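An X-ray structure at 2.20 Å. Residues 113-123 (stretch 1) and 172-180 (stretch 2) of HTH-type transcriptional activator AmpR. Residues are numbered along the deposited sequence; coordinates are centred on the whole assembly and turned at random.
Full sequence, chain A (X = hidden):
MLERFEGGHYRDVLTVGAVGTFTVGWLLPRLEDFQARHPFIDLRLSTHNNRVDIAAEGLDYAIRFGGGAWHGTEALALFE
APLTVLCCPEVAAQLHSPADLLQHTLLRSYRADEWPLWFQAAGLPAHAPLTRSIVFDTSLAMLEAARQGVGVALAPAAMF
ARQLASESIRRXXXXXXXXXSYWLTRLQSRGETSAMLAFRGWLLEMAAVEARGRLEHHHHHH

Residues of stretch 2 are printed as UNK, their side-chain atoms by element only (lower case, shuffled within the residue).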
ATOM      1  N   ASP A 113      -2.568  -9.836 -16.940  1.00 29.87           N
ATOM      2  CA  ASP A 113      -2.151  -9.664 -18.321  1.00 43.89           C
ATOM      3  C   ASP A 113      -1.329  -8.399 -18.552  1.00 34.60           C
ATOM      4  O   ASP A 113      -1.089  -8.035 -19.702  1.00 35.96           O
ATOM      5  CB  ASP A 113      -3.371  -9.687 -19.250  1.00 46.28           C
ATOM      6  CG  ASP A 113      -3.875 -11.106 -19.515  1.00 60.94           C
ATOM      7  OD1 ASP A 113      -5.003 -11.435 -19.086  1.00 69.11           O
ATOM      8  OD2 ASP A 113      -3.128 -11.903 -20.132  1.00 63.49           O
ATOM      9  N   GLU A 114      -0.862  -7.743 -17.498  1.00 29.06           N
ATOM     10  CA  GLU A 114      -0.132  -6.500 -17.697  1.00 26.24           C
ATOM     11  C   GLU A 114       1.264  -6.762 -18.255  1.00 30.07           C
ATOM     12  O   GLU A 114       1.698  -6.096 -19.202  1.00 25.19           O
ATOM     13  CB  GLU A 114      -0.062  -5.727 -16.387  1.00 26.37           C
ATOM     14  CG  GLU A 114      -1.429  -5.317 -15.840  1.00 26.67           C
ATOM     15  CD  GLU A 114      -1.324  -4.453 -14.574  1.00 36.50           C
ATOM     16  OE1 GLU A 114      -0.249  -4.455 -13.935  1.00 30.79           O
ATOM     17  OE2 GLU A 114      -2.307  -3.759 -14.221  1.00 36.23           O
ATOM     18  N   TRP A 115       1.983  -7.735 -17.685  1.00 26.72           N
ATOM     19  CA  TRP A 115       3.319  -8.052 -18.190  1.00 31.69           C
ATOM     20  C   TRP A 115       3.318  -8.590 -19.617  1.00 25.83           C
ATOM     21  O   TRP A 115       4.156  -8.137 -20.417  1.00 26.19           O
ATOM     22  CB  TRP A 115       4.034  -9.026 -17.246  1.00 26.37           C
ATOM     23  CG  TRP A 115       4.723  -8.346 -16.133  1.00 24.86           C
ATOM     24  CD1 TRP A 115       4.309  -8.279 -14.850  1.00 22.35           C
ATOM     25  CD2 TRP A 115       5.944  -7.603 -16.208  1.00 20.63           C
ATOM     26  NE1 TRP A 115       5.197  -7.542 -14.107  1.00 27.04           N
ATOM     27  CE2 TRP A 115       6.214  -7.119 -14.919  1.00 22.51           C
ATOM     28  CE3 TRP A 115       6.836  -7.296 -17.245  1.00 29.31           C
ATOM     29  CZ2 TRP A 115       7.338  -6.352 -14.627  1.00 25.56           C
ATOM     30  CZ3 TRP A 115       7.948  -6.519 -16.957  1.00 27.27           C
ATOM     31  CH2 TRP A 115       8.192  -6.064 -15.655  1.00 25.40           C
ATOM     32  N   PRO A 116       2.480  -9.566 -19.996  1.00 28.16           N
ATOM     33  CA  PRO A 116       2.442  -9.941 -21.419  1.00 32.42           C
ATOM     34  C   PRO A 116       2.044  -8.783 -22.316  1.00 26.93           C
ATOM     35  O   PRO A 116       2.624  -8.620 -23.395  1.00 34.76           O
ATOM     36  CB  PRO A 116       1.425 -11.094 -21.468  1.00 27.99           C
ATOM     37  CG  PRO A 116       0.742 -11.096 -20.160  1.00 40.61           C
ATOM     38  CD  PRO A 116       1.689 -10.495 -19.172  1.00 30.71           C
ATOM     39  N   LEU A 117       1.103  -7.942 -21.889  1.00 28.84           N
ATOM     40  CA  LEU A 117       0.741  -6.786 -22.708  1.00 29.18           C
ATOM     41  C   LEU A 117       1.926  -5.862 -22.905  1.00 28.66           C
ATOM     42  O   LEU A 117       2.149  -5.359 -24.011  1.00 24.57           O
ATOM     43  CB  LEU A 117      -0.423  -6.025 -22.081  1.00 30.60           C
ATOM     44  CG  LEU A 117      -1.800  -6.587 -22.447  1.00 38.13           C
ATOM     45  CD1 LEU A 117      -2.917  -5.857 -21.723  1.00 35.30           C
ATOM     46  CD2 LEU A 117      -1.994  -6.508 -23.953  1.00 33.75           C
ATOM     47  N   TRP A 118       2.717  -5.646 -21.849  1.00 25.78           N
ATOM     48  CA  TRP A 118       3.844  -4.732 -21.968  1.00 23.73           C
ATOM     49  C   TRP A 118       4.940  -5.311 -22.849  1.00 29.82           C
ATOM     50  O   TRP A 118       5.543  -4.583 -23.647  1.00 27.32           O
ATOM     51  CB  TRP A 118       4.411  -4.397 -20.598  1.00 23.12           C
ATOM     52  CG  TRP A 118       5.534  -3.392 -20.659  1.00 23.02           C
ATOM     53  CD1 TRP A 118       5.419  -2.037 -20.548  1.00 25.06           C
ATOM     54  CD2 TRP A 118       6.934  -3.662 -20.821  1.00 22.92           C
ATOM     55  NE1 TRP A 118       6.652  -1.446 -20.632  1.00 23.89           N
ATOM     56  CE2 TRP A 118       7.601  -2.420 -20.797  1.00 26.09           C
ATOM     57  CE3 TRP A 118       7.690  -4.832 -20.974  1.00 23.54           C
ATOM     58  CZ2 TRP A 118       8.986  -2.312 -20.936  1.00 27.74           C
ATOM     59  CZ3 TRP A 118       9.074  -4.723 -21.112  1.00 21.56           C
ATOM     60  CH2 TRP A 118       9.704  -3.477 -21.087  1.00 28.33           C
ATOM     61  N   PHE A 119       5.237  -6.606 -22.696  1.00 26.25           N
ATOM     62  CA  PHE A 119       6.242  -7.234 -23.548  1.00 29.59           C
ATOM     63  C   PHE A 119       5.867  -7.081 -25.020  1.00 32.21           C
ATOM     64  O   PHE A 119       6.707  -6.721 -25.852  1.00 27.63           O
ATOM     65  CB  PHE A 119       6.414  -8.711 -23.173  1.00 29.27           C
ATOM     66  CG  PHE A 119       7.313  -8.939 -21.974  1.00 32.19           C
ATOM     67  CD1 PHE A 119       8.489  -8.216 -21.816  1.00 30.69           C
ATOM     68  CD2 PHE A 119       6.971  -9.864 -20.997  1.00 34.21           C
ATOM     69  CE1 PHE A 119       9.312  -8.416 -20.708  1.00 34.35           C
ATOM     70  CE2 PHE A 119       7.787 -10.076 -19.888  1.00 34.82           C
ATOM     71  CZ  PHE A 119       8.960  -9.351 -19.738  1.00 28.71           C
ATOM     72  N   GLN A 120       4.599  -7.332 -25.352  1.00 29.82           N
ATOM     73  CA  GLN A 120       4.102  -7.054 -26.693  1.00 32.23           C
ATOM     74  C   GLN A 120       4.471  -5.647 -27.131  1.00 32.47           C
ATOM     75  O   GLN A 120       5.167  -5.453 -28.130  1.00 35.61           O
ATOM     76  CB  GLN A 120       2.595  -7.220 -26.726  1.00 34.64           C
ATOM     77  CG  GLN A 120       2.116  -8.614 -26.909  1.00 41.16           C
ATOM     78  CD  GLN A 120       0.683  -8.600 -27.356  1.00 49.10           C
ATOM     79  OE1 GLN A 120       0.097  -7.525 -27.554  1.00 42.20           O
ATOM     80  NE2 GLN A 120       0.103  -9.779 -27.529  1.00 53.96           N
ATOM     81  N   ALA A 121       4.025  -4.649 -26.370  1.00 27.55           N
ATOM     82  CA  ALA A 121       4.328  -3.264 -26.710  1.00 30.02           C
ATOM     83  C   ALA A 121       5.822  -3.036 -26.919  1.00 31.31           C
ATOM     84  O   ALA A 121       6.212  -2.140 -27.675  1.00 38.19           O
ATOM     85  CB  ALA A 121       3.793  -2.335 -25.625  1.00 26.11           C
ATOM     86  N   ALA A 122       6.670  -3.827 -26.275  1.00 37.11           N
ATOM     87  CA  ALA A 122       8.113  -3.717 -26.462  1.00 38.77           C
ATOM     88  C   ALA A 122       8.622  -4.526 -27.647  1.00 34.75           C
ATOM     89  O   ALA A 122       9.822  -4.492 -27.925  1.00 39.11           O
ATOM     90  CB  ALA A 122       8.856  -4.165 -25.197  1.00 29.87           C
ATOM     91  N   GLY A 123       7.751  -5.257 -28.335  1.00 30.68           N
ATOM     92  CA  GLY A 123       8.185  -6.050 -29.466  1.00 33.35           C
ATOM     93  C   GLY A 123       8.791  -7.380 -29.086  1.00 46.00           C
ATOM     94  O   GLY A 123       9.799  -7.789 -29.675  1.00 53.88           O
ATOM     95  N   UNK A 172      13.960   2.360 -16.803  1.00 32.22           N
ATOM     96  CA  UNK A 172      15.009   1.905 -17.729  1.00 33.87           C
ATOM     97  C   UNK A 172      14.626   1.887 -19.200  1.00 37.60           C
ATOM     98  O   UNK A 172      15.535   1.948 -20.038  1.00 40.27           O
ATOM     99  c   UNK A 172      14.123   0.072 -16.438  1.00 36.28           C
ATOM    100  c   UNK A 172      15.321   0.480 -17.240  1.00 43.50           C
ATOM    101  c   UNK A 172      13.606   1.324 -15.816  1.00 33.36           C
ATOM    102  N   UNK A 173      13.340   1.785 -19.552  1.00 35.31           N
ATOM    103  CA  UNK A 173      12.928   1.720 -20.951  1.00 32.23           C
ATOM    104  C   UNK A 173      11.842   2.746 -21.250  1.00 33.46           C
ATOM    105  O   UNK A 173      11.128   3.216 -20.356  1.00 32.89           O
ATOM    106  c   UNK A 173      13.729  -2.671 -19.433  1.00 41.34           C
ATOM    107  c   UNK A 173      15.362  -2.040 -21.073  1.00 43.62           C
ATOM    108  c   UNK A 173      14.538  -1.000 -21.487  1.00 41.21           C
ATOM    109  c   UNK A 173      13.302  -0.790 -20.886  1.00 40.90           C
ATOM    110  c   UNK A 173      12.910  -1.632 -19.857  1.00 33.66           C
ATOM    111  c   UNK A 173      12.411   0.331 -21.336  1.00 28.95           C
ATOM    112  c   UNK A 173      14.957  -2.876 -20.041  1.00 39.19           C
ATOM    113  N   UNK A 174      11.705   3.062 -22.538  1.00 31.32           N
ATOM    114  CA  UNK A 174      10.692   4.004 -23.001  1.00 31.15           C
ATOM    115  C   UNK A 174       9.318   3.366 -23.189  1.00 31.18           C
ATOM    116  O   UNK A 174       8.300   4.065 -23.094  1.00 28.46           O
ATOM    117  c   UNK A 174      11.140   4.652 -24.314  1.00 26.07           C
ATOM    118  N   UNK A 175       9.265   2.064 -23.449  1.00 23.47           N
ATOM    119  CA  UNK A 175       8.005   1.413 -23.785  1.00 29.45           C
ATOM    120  C   UNK A 175       6.970   1.578 -22.671  1.00 33.65           C
ATOM    121  O   UNK A 175       7.264   1.344 -21.490  1.00 30.86           O
ATOM    122  o   UNK A 175       9.152  -0.210 -25.171  1.00 30.60           O
ATOM    123  c   UNK A 175       8.258  -0.072 -24.064  1.00 30.85           C
ATOM    124  c   UNK A 175       6.961  -0.785 -24.409  1.00 31.19           C
ATOM    125  N   UNK A 176       5.759   2.001 -23.054  1.00 26.23           N
ATOM    126  CA  UNK A 176       4.573   2.009 -22.201  1.00 28.58           C
ATOM    127  C   UNK A 176       3.530   1.063 -22.775  1.00 28.86           C
ATOM    128  O   UNK A 176       3.599   0.660 -23.938  1.00 32.80           O
ATOM    129  o   UNK A 176       4.435   6.756 -20.891  1.00 36.25           O
ATOM    130  o   UNK A 176       2.977   5.894 -22.293  1.00 45.15           O
ATOM    131  c   UNK A 176       4.774   4.517 -21.617  1.00 32.53           C
ATOM    132  c   UNK A 176       3.920   3.395 -22.102  1.00 30.70           C
ATOM    133  c   UNK A 176       4.010   5.814 -21.594  1.00 30.87           C
ATOM    134  N   UNK A 177       2.522   0.766 -21.961  1.00 16.04           N
ATOM    135  CA  UNK A 177       1.312   0.102 -22.424  1.00 18.84           C
ATOM    136  C   UNK A 177       0.135   0.671 -21.650  1.00 21.21           C
ATOM    137  O   UNK A 177       0.212   0.871 -20.431  1.00 28.30           O
ATOM    138  c   UNK A 177       1.684  -1.823 -20.789  1.00 21.05           C
ATOM    139  c   UNK A 177       1.402  -1.429 -22.269  1.00 23.16           C
ATOM    140  c   UNK A 177       0.139  -2.079 -22.776  1.00 28.07           C
ATOM    141  N   UNK A 178      -0.955   0.928 -22.363  1.00 28.03           N
ATOM    142  CA  UNK A 178      -2.154   1.551 -21.816  1.00 25.67           C
ATOM    143  C   UNK A 178      -3.146   0.454 -21.473  1.00 22.90           C
ATOM    144  O   UNK A 178      -3.746  -0.143 -22.368  1.00 36.54           O
ATOM    145  o   UNK A 178      -2.124   3.781 -22.837  1.00 31.91           O
ATOM    146  c   UNK A 178      -2.772   2.522 -22.827  1.00 29.41           C
ATOM    147  N   UNK A 179      -3.329   0.180 -20.188  1.00 25.53           N
ATOM    148  CA  UNK A 179      -4.280  -0.846 -19.789  1.00 26.71           C
ATOM    149  C   UNK A 179      -5.486  -0.304 -19.037  1.00 24.75           C
ATOM    150  O   UNK A 179      -6.488  -1.014 -18.934  1.00 26.04           O
ATOM    151  c   UNK A 179      -2.385  -2.462 -19.625  1.00 35.62           C
ATOM    152  c   UNK A 179      -3.600  -1.904 -18.914  1.00 29.00           C
ATOM    153  o   UNK A 179      -3.186  -1.305 -17.682  1.00 28.23           O
ATOM    154  N   UNK A 180      -5.418   0.918 -18.519  1.00 20.42           N
ATOM    155  CA  UNK A 180      -6.519   1.447 -17.739  1.00 18.64           C
ATOM    156  C   UNK A 180      -6.340   2.918 -17.445  1.00 18.48           C
ATOM    157  O   UNK A 180      -5.330   3.532 -17.795  1.00 24.89           O
TER
HETATM  158  O   HOH W   1      -4.286  -3.514 -15.747  1.00 27.74           O

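Position 172 has three side-chain carbons, and they close a ring onto the backbone N. Nothing of stretch 1 is within contact distance. The closed ring identifies Pro172.

Position 173 has one carbon followed by a ring of six carbons. A ring carbon lies 3.9 Å from Trp118 CH2. A six-carbon ring without a hydroxyl is Phe173, and the touching atom is CD2.

Position 174 has a single side-chain carbon. It points away from stretch 1 and touches nothing there. This is Ala174.

Position 175 has one carbon that carries one oxygen and one carbon. The terminal carbon sits over one face of the Trp118 indole, a CH-pi contact 4.2 Å from the centroid of the five-membered ring, and 3.6 Å from Ala122 N. A branch of one oxygen and one methyl makes this Thr175, and the methyl is CG2.

Position 176 has three carbons in a row, the third carrying two oxygens. CB points away from the helix. The backbone still takes part, with O 3.4 Å from Ala121 CB. A carboxylate at the end of this chain gives Glu176.

Position 177 has one carbon carrying two carbons. One methyl is 3.7 Å from Trp118 CD1, at the ring edge. The other is 4.0 Å from Leu117 CB. The branched, wholly apolar side chain is Val177. Its CG1 is the methyl at the indole, and its CG2 is the one near Leu117.

Position 178 has one carbon, then one oxygen. It points away from stretch 1, and the oxygen is hydrogen-bonded elsewhere in the structure. This is Ser178.

Position 179 has one carbon carrying one oxygen and one carbon. The carbon branch is 4.0 Å from Leu117 CD1. The oxygen is 4.3 Å from Glu114 OE2, too far for a direct hydrogen bond. This is Thr179. Water 1 fills the gap, its O donating to Glu114 OE2 at 2.5 Å and lying 3.1 Å from Thr179 OG1.

Position 180 has no side-chain atoms, so it is Gly180. It makes no contact with stretch 1.

The contact packs an irregular segment against a helix, burying 441 Å² in total. Trp118 is its centre. Its NE1 donates a hydrogen bond to Thr175 O at 3.0 Å, the one direct hydrogen bond between the stretches. Thr175, Val177 and Thr179 all point toward the helix, while the side chains of Glu176 and Ser178 between them point away. This alternation places apolar groups against Leu117, Trp118 and Ala121.

Stretch 2 (172-180) PFATEVSTG
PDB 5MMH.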